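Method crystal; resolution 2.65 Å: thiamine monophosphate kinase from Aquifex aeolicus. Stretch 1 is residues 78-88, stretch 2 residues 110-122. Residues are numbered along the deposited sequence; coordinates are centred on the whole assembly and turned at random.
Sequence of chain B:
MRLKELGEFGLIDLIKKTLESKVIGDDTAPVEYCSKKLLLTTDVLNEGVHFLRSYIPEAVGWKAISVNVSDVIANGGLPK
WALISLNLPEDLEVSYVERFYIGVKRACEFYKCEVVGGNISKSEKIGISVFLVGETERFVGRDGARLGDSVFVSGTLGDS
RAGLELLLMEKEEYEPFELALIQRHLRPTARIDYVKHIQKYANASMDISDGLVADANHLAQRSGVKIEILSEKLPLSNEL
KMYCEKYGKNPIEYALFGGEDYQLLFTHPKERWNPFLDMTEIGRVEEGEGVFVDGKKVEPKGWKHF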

ATOM      1  N   LEU B  78      15.362  -3.428  -9.385  1.00 52.92           N
ATOM      2  CA  LEU B  78      14.968  -2.214 -10.085  1.00 53.40           C
ATOM      3  C   LEU B  78      13.465  -1.963  -9.889  1.00 54.19           C
ATOM      4  O   LEU B  78      12.663  -2.895  -9.938  1.00 55.52           O
ATOM      5  CB  LEU B  78      15.309  -2.325 -11.579  1.00 51.88           C
ATOM      6  CG  LEU B  78      16.774  -2.121 -11.977  1.00 50.48           C
ATOM      7  CD1 LEU B  78      16.933  -2.276 -13.470  1.00 47.43           C
ATOM      8  CD2 LEU B  78      17.225  -0.737 -11.549  1.00 49.56           C
ATOM      9  N   PRO B  79      13.075  -0.700  -9.631  1.00 55.32           N
ATOM     10  CA  PRO B  79      11.678  -0.289  -9.418  1.00 54.59           C
ATOM     11  C   PRO B  79      10.855  -0.387 -10.697  1.00 54.63           C
ATOM     12  O   PRO B  79      11.225   0.189 -11.713  1.00 55.25           O
ATOM     13  CB  PRO B  79      11.815   1.152  -8.936  1.00 55.19           C
ATOM     14  CG  PRO B  79      13.014   1.631  -9.691  1.00 54.13           C
ATOM     15  CD  PRO B  79      13.975   0.465  -9.554  1.00 54.78           C
ATOM     16  N   LYS B  80       9.737  -1.109 -10.636  1.00 54.90           N
ATOM     17  CA  LYS B  80       8.867  -1.289 -11.794  1.00 53.35           C
ATOM     18  C   LYS B  80       7.482  -0.649 -11.682  1.00 52.76           C
ATOM     19  O   LYS B  80       7.147   0.240 -12.470  1.00 53.41           O
ATOM     20  CB  LYS B  80       8.725  -2.779 -12.108  1.00 56.27           C
ATOM     21  CG  LYS B  80      10.024  -3.442 -12.608  1.00 60.07           C
ATOM     22  CD  LYS B  80      10.419  -2.930 -14.006  1.00 62.58           C
ATOM     23  CE  LYS B  80       9.405  -3.373 -15.056  1.00 64.97           C
ATOM     24  NZ  LYS B  80       9.610  -2.686 -16.366  1.00 66.54           N
ATOM     25  N   TRP B  81       6.682  -1.068 -10.704  1.00 52.15           N
ATOM     26  CA  TRP B  81       5.320  -0.524 -10.567  1.00 50.73           C
ATOM     27  C   TRP B  81       5.019   0.083  -9.205  1.00 49.88           C
ATOM     28  O   TRP B  81       5.550  -0.346  -8.189  1.00 49.16           O
ATOM     29  CB  TRP B  81       4.281  -1.618 -10.872  1.00 49.88           C
ATOM     30  CG  TRP B  81       4.531  -2.305 -12.168  1.00 49.17           C
ATOM     31  CD1 TRP B  81       4.373  -1.779 -13.420  1.00 49.72           C
ATOM     32  CD2 TRP B  81       5.139  -3.583 -12.342  1.00 49.78           C
ATOM     33  NE1 TRP B  81       4.862  -2.648 -14.365  1.00 50.26           N
ATOM     34  CE2 TRP B  81       5.339  -3.765 -13.732  1.00 50.97           C
ATOM     35  CE3 TRP B  81       5.546  -4.597 -11.455  1.00 50.57           C
ATOM     36  CZ2 TRP B  81       5.932  -4.916 -14.258  1.00 50.52           C
ATOM     37  CZ3 TRP B  81       6.136  -5.741 -11.975  1.00 50.46           C
ATOM     38  CH2 TRP B  81       6.323  -5.891 -13.367  1.00 51.30           C
ATOM     39  N   ALA B  82       4.132   1.070  -9.193  1.00 49.84           N
ATOM     40  CA  ALA B  82       3.772   1.735  -7.956  1.00 49.63           C
ATOM     41  C   ALA B  82       2.278   2.032  -7.806  1.00 50.16           C
ATOM     42  O   ALA B  82       1.597   2.386  -8.774  1.00 50.60           O
ATOM     43  CB  ALA B  82       4.561   3.020  -7.833  1.00 49.48           C
ATOM     44  N   LEU B  83       1.783   1.865  -6.582  1.00 51.13           N
ATOM     45  CA  LEU B  83       0.392   2.143  -6.219  1.00 51.90           C
ATOM     46  C   LEU B  83       0.424   3.242  -5.148  1.00 52.19           C
ATOM     47  O   LEU B  83       1.018   3.062  -4.074  1.00 50.79           O
ATOM     48  CB  LEU B  83      -0.297   0.905  -5.629  1.00 51.06           C
ATOM     49  CG  LEU B  83      -0.688  -0.266  -6.520  1.00 50.67           C
ATOM     50  CD1 LEU B  83      -1.418  -1.293  -5.696  1.00 51.99           C
ATOM     51  CD2 LEU B  83      -1.583   0.220  -7.633  1.00 51.85           C
ATOM     52  N   ILE B  84      -0.213   4.373  -5.434  1.00 51.94           N
ATOM     53  CA  ILE B  84      -0.221   5.472  -4.484  1.00 52.90           C
ATOM     54  C   ILE B  84      -1.592   5.758  -3.906  1.00 51.45           C
ATOM     55  O   ILE B  84      -2.523   6.135  -4.615  1.00 50.86           O
ATOM     56  CB  ILE B  84       0.337   6.751  -5.121  1.00 54.92           C
ATOM     57  CG1 ILE B  84       1.798   6.518  -5.507  1.00 55.15           C
ATOM     58  CG2 ILE B  84       0.194   7.916  -4.154  1.00 55.16           C
ATOM     59  CD1 ILE B  84       2.491   7.714  -6.064  1.00 58.48           C
ATOM     60  N   SER B  85      -1.685   5.587  -2.594  1.00 49.77           N
ATOM     61  CA  SER B  85      -2.916   5.793  -1.860  1.00 49.85           C
ATOM     62  C   SER B  85      -2.843   7.114  -1.084  1.00 49.00           C
ATOM     63  O   SER B  85      -1.905   7.352  -0.320  1.00 47.26           O
ATOM     64  CB  SER B  85      -3.130   4.603  -0.913  1.00 47.80           C
ATOM     65  OG  SER B  85      -4.397   4.631  -0.293  1.00 49.31           O
ATOM     66  N   LEU B  86      -3.832   7.980  -1.289  1.00 49.46           N
ATOM     67  CA  LEU B  86      -3.835   9.265  -0.607  1.00 49.94           C
ATOM     68  C   LEU B  86      -5.012   9.507   0.321  1.00 50.86           C
ATOM     69  O   LEU B  86      -6.163   9.277  -0.045  1.00 50.26           O
ATOM     70  CB  LEU B  86      -3.777  10.406  -1.625  1.00 49.57           C
ATOM     71  CG  LEU B  86      -2.494  10.586  -2.434  1.00 50.03           C
ATOM     72  CD1 LEU B  86      -2.637  11.826  -3.282  1.00 51.03           C
ATOM     73  CD2 LEU B  86      -1.287  10.721  -1.498  1.00 51.85           C
ATOM     74  N   ASN B  87      -4.694   9.960   1.533  1.00 51.94           N
ATOM     75  CA  ASN B  87      -5.681  10.320   2.548  1.00 52.54           C
ATOM     76  C   ASN B  87      -5.616  11.845   2.541  1.00 52.71           C
ATOM     77  O   ASN B  87      -4.673  12.426   3.071  1.00 53.57           O
ATOM     78  CB  ASN B  87      -5.261   9.820   3.931  1.00 52.65           C
ATOM     79  CG  ASN B  87      -5.475   8.336   4.119  1.00 53.35           C
ATOM     80  OD1 ASN B  87      -5.210   7.804   5.197  1.00 55.38           O
ATOM     81  ND2 ASN B  87      -5.959   7.656   3.081  1.00 54.43           N
ATOM     82  N   LEU B  88      -6.609  12.497   1.950  1.00 52.66           N
ATOM     83  CA  LEU B  88      -6.589  13.950   1.862  1.00 54.25           C
ATOM     84  C   LEU B  88      -7.747  14.662   2.550  1.00 55.78           C
ATOM     85  O   LEU B  88      -8.888  14.209   2.505  1.00 56.93           O
ATOM     86  CB  LEU B  88      -6.571  14.363   0.388  1.00 51.92           C
ATOM     87  CG  LEU B  88      -5.520  13.670  -0.480  1.00 52.24           C
ATOM     88  CD1 LEU B  88      -5.899  13.742  -1.960  1.00 50.99           C
ATOM     89  CD2 LEU B  88      -4.187  14.308  -0.224  1.00 51.48           C
ATOM     90  N   PHE B 110      12.503   9.558 -13.724  1.00 51.50           N
ATOM     91  CA  PHE B 110      13.889   9.382 -13.356  1.00 51.38           C
ATOM     92  C   PHE B 110      14.273   7.933 -13.114  1.00 51.58           C
ATOM     93  O   PHE B 110      15.156   7.407 -13.784  1.00 52.52           O
ATOM     94  CB  PHE B 110      14.204  10.196 -12.098  1.00 54.08           C
ATOM     95  CG  PHE B 110      15.664  10.249 -11.776  1.00 54.16           C
ATOM     96  CD1 PHE B 110      16.521  11.036 -12.539  1.00 55.27           C
ATOM     97  CD2 PHE B 110      16.197   9.467 -10.761  1.00 53.94           C
ATOM     98  CE1 PHE B 110      17.879  11.041 -12.300  1.00 54.47           C
ATOM     99  CE2 PHE B 110      17.560   9.464 -10.514  1.00 55.46           C
ATOM    100  CZ  PHE B 110      18.402  10.252 -11.286  1.00 55.20           C
ATOM    101  N   TYR B 111      13.616   7.301 -12.143  1.00 51.56           N
ATOM    102  CA  TYR B 111      13.895   5.914 -11.786  1.00 51.14           C
ATOM    103  C   TYR B 111      13.411   4.881 -12.791  1.00 51.69           C
ATOM    104  O   TYR B 111      13.800   3.718 -12.730  1.00 51.30           O
ATOM    105  CB  TYR B 111      13.302   5.612 -10.422  1.00 50.05           C
ATOM    106  CG  TYR B 111      13.801   6.541  -9.348  1.00 50.09           C
ATOM    107  CD1 TYR B 111      15.163   6.663  -9.087  1.00 46.83           C
ATOM    108  CD2 TYR B 111      12.910   7.289  -8.578  1.00 47.61           C
ATOM    109  CE1 TYR B 111      15.620   7.501  -8.090  1.00 47.31           C
ATOM    110  CE2 TYR B 111      13.362   8.129  -7.574  1.00 47.09           C
ATOM    111  CZ  TYR B 111      14.719   8.231  -7.334  1.00 46.60           C
ATOM    112  OH  TYR B 111      15.173   9.055  -6.325  1.00 47.52           O
ATOM    113  N   LYS B 112      12.559   5.312 -13.713  1.00 53.25           N
ATOM    114  CA  LYS B 112      12.037   4.436 -14.756  1.00 55.90           C
ATOM    115  C   LYS B 112      11.062   3.387 -14.228  1.00 57.26           C
ATOM    116  O   LYS B 112      11.169   2.197 -14.553  1.00 58.11           O
ATOM    117  CB  LYS B 112      13.193   3.748 -15.483  1.00 55.78           C
ATOM    118  CG  LYS B 112      14.137   4.718 -16.133  1.00 57.08           C
ATOM    119  CD  LYS B 112      15.387   4.016 -16.593  1.00 60.46           C
ATOM    120  CE  LYS B 112      16.366   5.011 -17.217  1.00 61.51           C
ATOM    121  NZ  LYS B 112      17.634   4.346 -17.613  1.00 62.60           N
ATOM    122  N   CYS B 113      10.129   3.838 -13.401  1.00 58.01           N
ATOM    123  CA  CYS B 113       9.108   2.982 -12.833  1.00 59.92           C
ATOM    124  C   CYS B 113       7.817   3.722 -13.125  1.00 61.34           C
ATOM    125  O   CYS B 113       7.839   4.789 -13.739  1.00 62.12           O
ATOM    126  CB  CYS B 113       9.303   2.820 -11.323  1.00 60.14           C
ATOM    127  SG  CYS B 113       9.090   4.343 -10.382  1.00 62.59           S
ATOM    128  N   GLU B 114       6.687   3.198 -12.678  1.00 62.13           N
ATOM    129  CA  GLU B 114       5.452   3.884 -12.996  1.00 62.70           C
ATOM    130  C   GLU B 114       4.325   3.628 -12.040  1.00 61.49           C
ATOM    131  O   GLU B 114       4.262   2.582 -11.394  1.00 61.45           O
ATOM    132  CB  GLU B 114       4.992   3.465 -14.379  1.00 65.91           C
ATOM    133  CG  GLU B 114       4.836   1.974 -14.479  1.00 69.24           C
ATOM    134  CD  GLU B 114       4.072   1.572 -15.707  1.00 73.07           C
ATOM    135  OE1 GLU B 114       3.995   0.348 -15.990  1.00 74.63           O
ATOM    136  OE2 GLU B 114       3.541   2.485 -16.391  1.00 74.87           O
ATOM    137  N   VAL B 115       3.419   4.592 -11.974  1.00 59.80           N
ATOM    138  CA  VAL B 115       2.259   4.458 -11.122  1.00 59.26           C
ATOM    139  C   VAL B 115       1.196   3.775 -11.972  1.00 58.93           C
ATOM    140  O   VAL B 115       0.982   4.139 -13.126  1.00 60.18           O
ATOM    141  CB  VAL B 115       1.815   5.836 -10.597  1.00 58.66           C
ATOM    142  CG1 VAL B 115       0.331   5.869 -10.392  1.00 59.30           C
ATOM    143  CG2 VAL B 115       2.516   6.113  -9.265  1.00 59.15           C
ATOM    144  N   VAL B 116       0.577   2.740 -11.420  1.00 58.30           N
ATOM    145  CA  VAL B 116      -0.447   1.991 -12.145  1.00 58.92           C
ATOM    146  C   VAL B 116      -1.820   2.163 -11.497  1.00 61.73           C
ATOM    147  O   VAL B 116      -2.849   1.907 -12.129  1.00 61.31           O
ATOM    148  CB  VAL B 116      -0.129   0.484 -12.164  1.00 57.11           C
ATOM    149  CG1 VAL B 116       1.145   0.228 -12.928  1.00 55.29           C
ATOM    150  CG2 VAL B 116      -0.028  -0.041 -10.723  1.00 55.89           C
ATOM    151  N   GLY B 117      -1.838   2.585 -10.234  1.00 63.48           N
ATOM    152  CA  GLY B 117      -3.105   2.768  -9.558  1.00 65.50           C
ATOM    153  C   GLY B 117      -3.004   3.335  -8.159  1.00 67.08           C
ATOM    154  O   GLY B 117      -1.918   3.699  -7.692  1.00 66.61           O
ATOM    155  N   GLY B 118      -4.165   3.396  -7.503  1.00 67.76           N
ATOM    156  CA  GLY B 118      -4.300   3.912  -6.149  1.00 67.69           C
ATOM    157  C   GLY B 118      -5.713   4.457  -5.963  1.00 67.38           C
ATOM    158  O   GLY B 118      -6.496   4.502  -6.919  1.00 68.32           O
ATOM    159  N   ASN B 119      -6.047   4.870  -4.744  1.00 65.97           N
ATOM    160  CA  ASN B 119      -7.368   5.417  -4.473  1.00 65.94           C
ATOM    161  C   ASN B 119      -7.243   6.606  -3.548  1.00 64.72           C
ATOM    162  O   ASN B 119      -6.181   6.851  -2.965  1.00 65.83           O
ATOM    163  CB  ASN B 119      -8.292   4.388  -3.797  1.00 67.73           C
ATOM    164  CG  ASN B 119      -7.884   4.085  -2.355  1.00 66.61           C
ATOM    165  OD1 ASN B 119      -7.538   4.991  -1.577  1.00 66.41           O
ATOM    166  ND2 ASN B 119      -7.937   2.805  -1.991  1.00 66.99           N
ATOM    167  N   ILE B 120      -8.341   7.334  -3.385  1.00 62.03           N
ATOM    168  CA  ILE B 120      -8.318   8.479  -2.511  1.00 59.61           C
ATOM    169  C   ILE B 120      -9.405   8.341  -1.456  1.00 59.62           C
ATOM    170  O   ILE B 120     -10.446   7.746  -1.694  1.00 59.27           O
ATOM    171  CB  ILE B 120      -8.448   9.754  -3.333  1.00 57.22           C
ATOM    172  CG1 ILE B 120      -7.294   9.803  -4.339  1.00 55.19           C
ATOM    173  CG2 ILE B 120      -8.405  10.965  -2.435  1.00 57.38           C
ATOM    174  CD1 ILE B 120      -7.238  11.065  -5.157  1.00 55.83           C
ATOM    175  N   SER B 121      -9.122   8.856  -0.268  1.00 60.44           N
ATOM    176  CA  SER B 121     -10.039   8.781   0.854  1.00 60.67           C
ATOM    177  C   SER B 121      -9.978  10.078   1.663  1.00 61.20           C
ATOM    178  O   SER B 121      -8.898  10.665   1.805  1.00 61.50           O
ATOM    179  CB  SER B 121      -9.645   7.600   1.731  1.00 61.13           C
ATOM    180  OG  SER B 121     -10.475   7.518   2.880  1.00 64.19           O
ATOM    181  N   LYS B 122     -11.122  10.530   2.185  1.00 61.22           N
ATOM    182  CA  LYS B 122     -11.154  11.765   2.968  1.00 60.75           C
ATOM    183  C   LYS B 122     -10.426  11.516   4.268  1.00 60.80           C
ATOM    184  O   LYS B 122     -10.420  10.397   4.770  1.00 61.93           O
ATOM    185  CB  LYS B 122     -12.595  12.221   3.256  1.00 62.12           C
ATOM    186  CG  LYS B 122     -13.376  11.399   4.295  1.00 63.85           C
ATOM    187  CD  LYS B 122     -14.695  12.104   4.725  1.00 65.08           C
ATOM    188  CE  LYS B 122     -15.630  11.158   5.534  1.00 65.30           C
ATOM    189  NZ  LYS B 122     -15.909  11.616   6.939  1.00 65.55           N
TER

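Two strands lying side by side and running the same way, residues 78-88 and the broken strand 114-117 and 120-122, are joined by a ladder of backbone hydrogen bonds; residues 78-88 and 110-122 bury about 900 Å² between them, both sides summed. Pro79 opens the contact. Lacking an amide hydrogen, it contributes a compact apolar ring instead, packing its CB 3.8 Å from Cys113 CB.

Lys80 turns its side chain away, and its backbone begins the ladder: Glu114 N donates to Lys80 O at 3.0 Å. Trp81 sets its indole edge against the carboxylate of Glu114, with CD1 3.4 Å from OE1, while CD1 also lies 3.8 Å from Val116 CG1. Ala82 bonds at both ends, its N to Glu114 O (2.7 Å) and its O from Val116 N (2.9 Å); its small methyl shares a face of the sheet with Val115, CB to CG2 being 4.0 Å.

Between Ala82 and Leu83 a bulge shifts the register by one. Leu83 CD2 reaches Val116 CG2 at 3.5 Å and fills the space beside Gly117, where a CB would sit tightly against Leu83 CD2. Ile84 N then donates to Gly117 O (2.9 Å), and its long side chain extends CD1 to 3.6 Å from Val115 CG2. Glycine suits position 118 because a CB there would collide with Ile84 O; without one, Gly118 CA approaches that oxygen to 3.2 Å.

The short hydroxyl side chain of buried Ser85 directs OG into a weak hydrogen bond to Asn119 OD1 (3.4 Å). Regular pairing resumes at Leu86, whose N donates to Asn119 O (3.1 Å) and whose O accepts from Ser121 N (3.0 Å); its apolar side chain suits a buried site on Ile120's face. Partly exposed Asn87, where a polar amide is tolerated, bridges Ser121, and Leu88 N closes the ladder on Ser121 O at 2.9 Å, its buried side chain placing CD1 3.8 Å from Ile120 CG2.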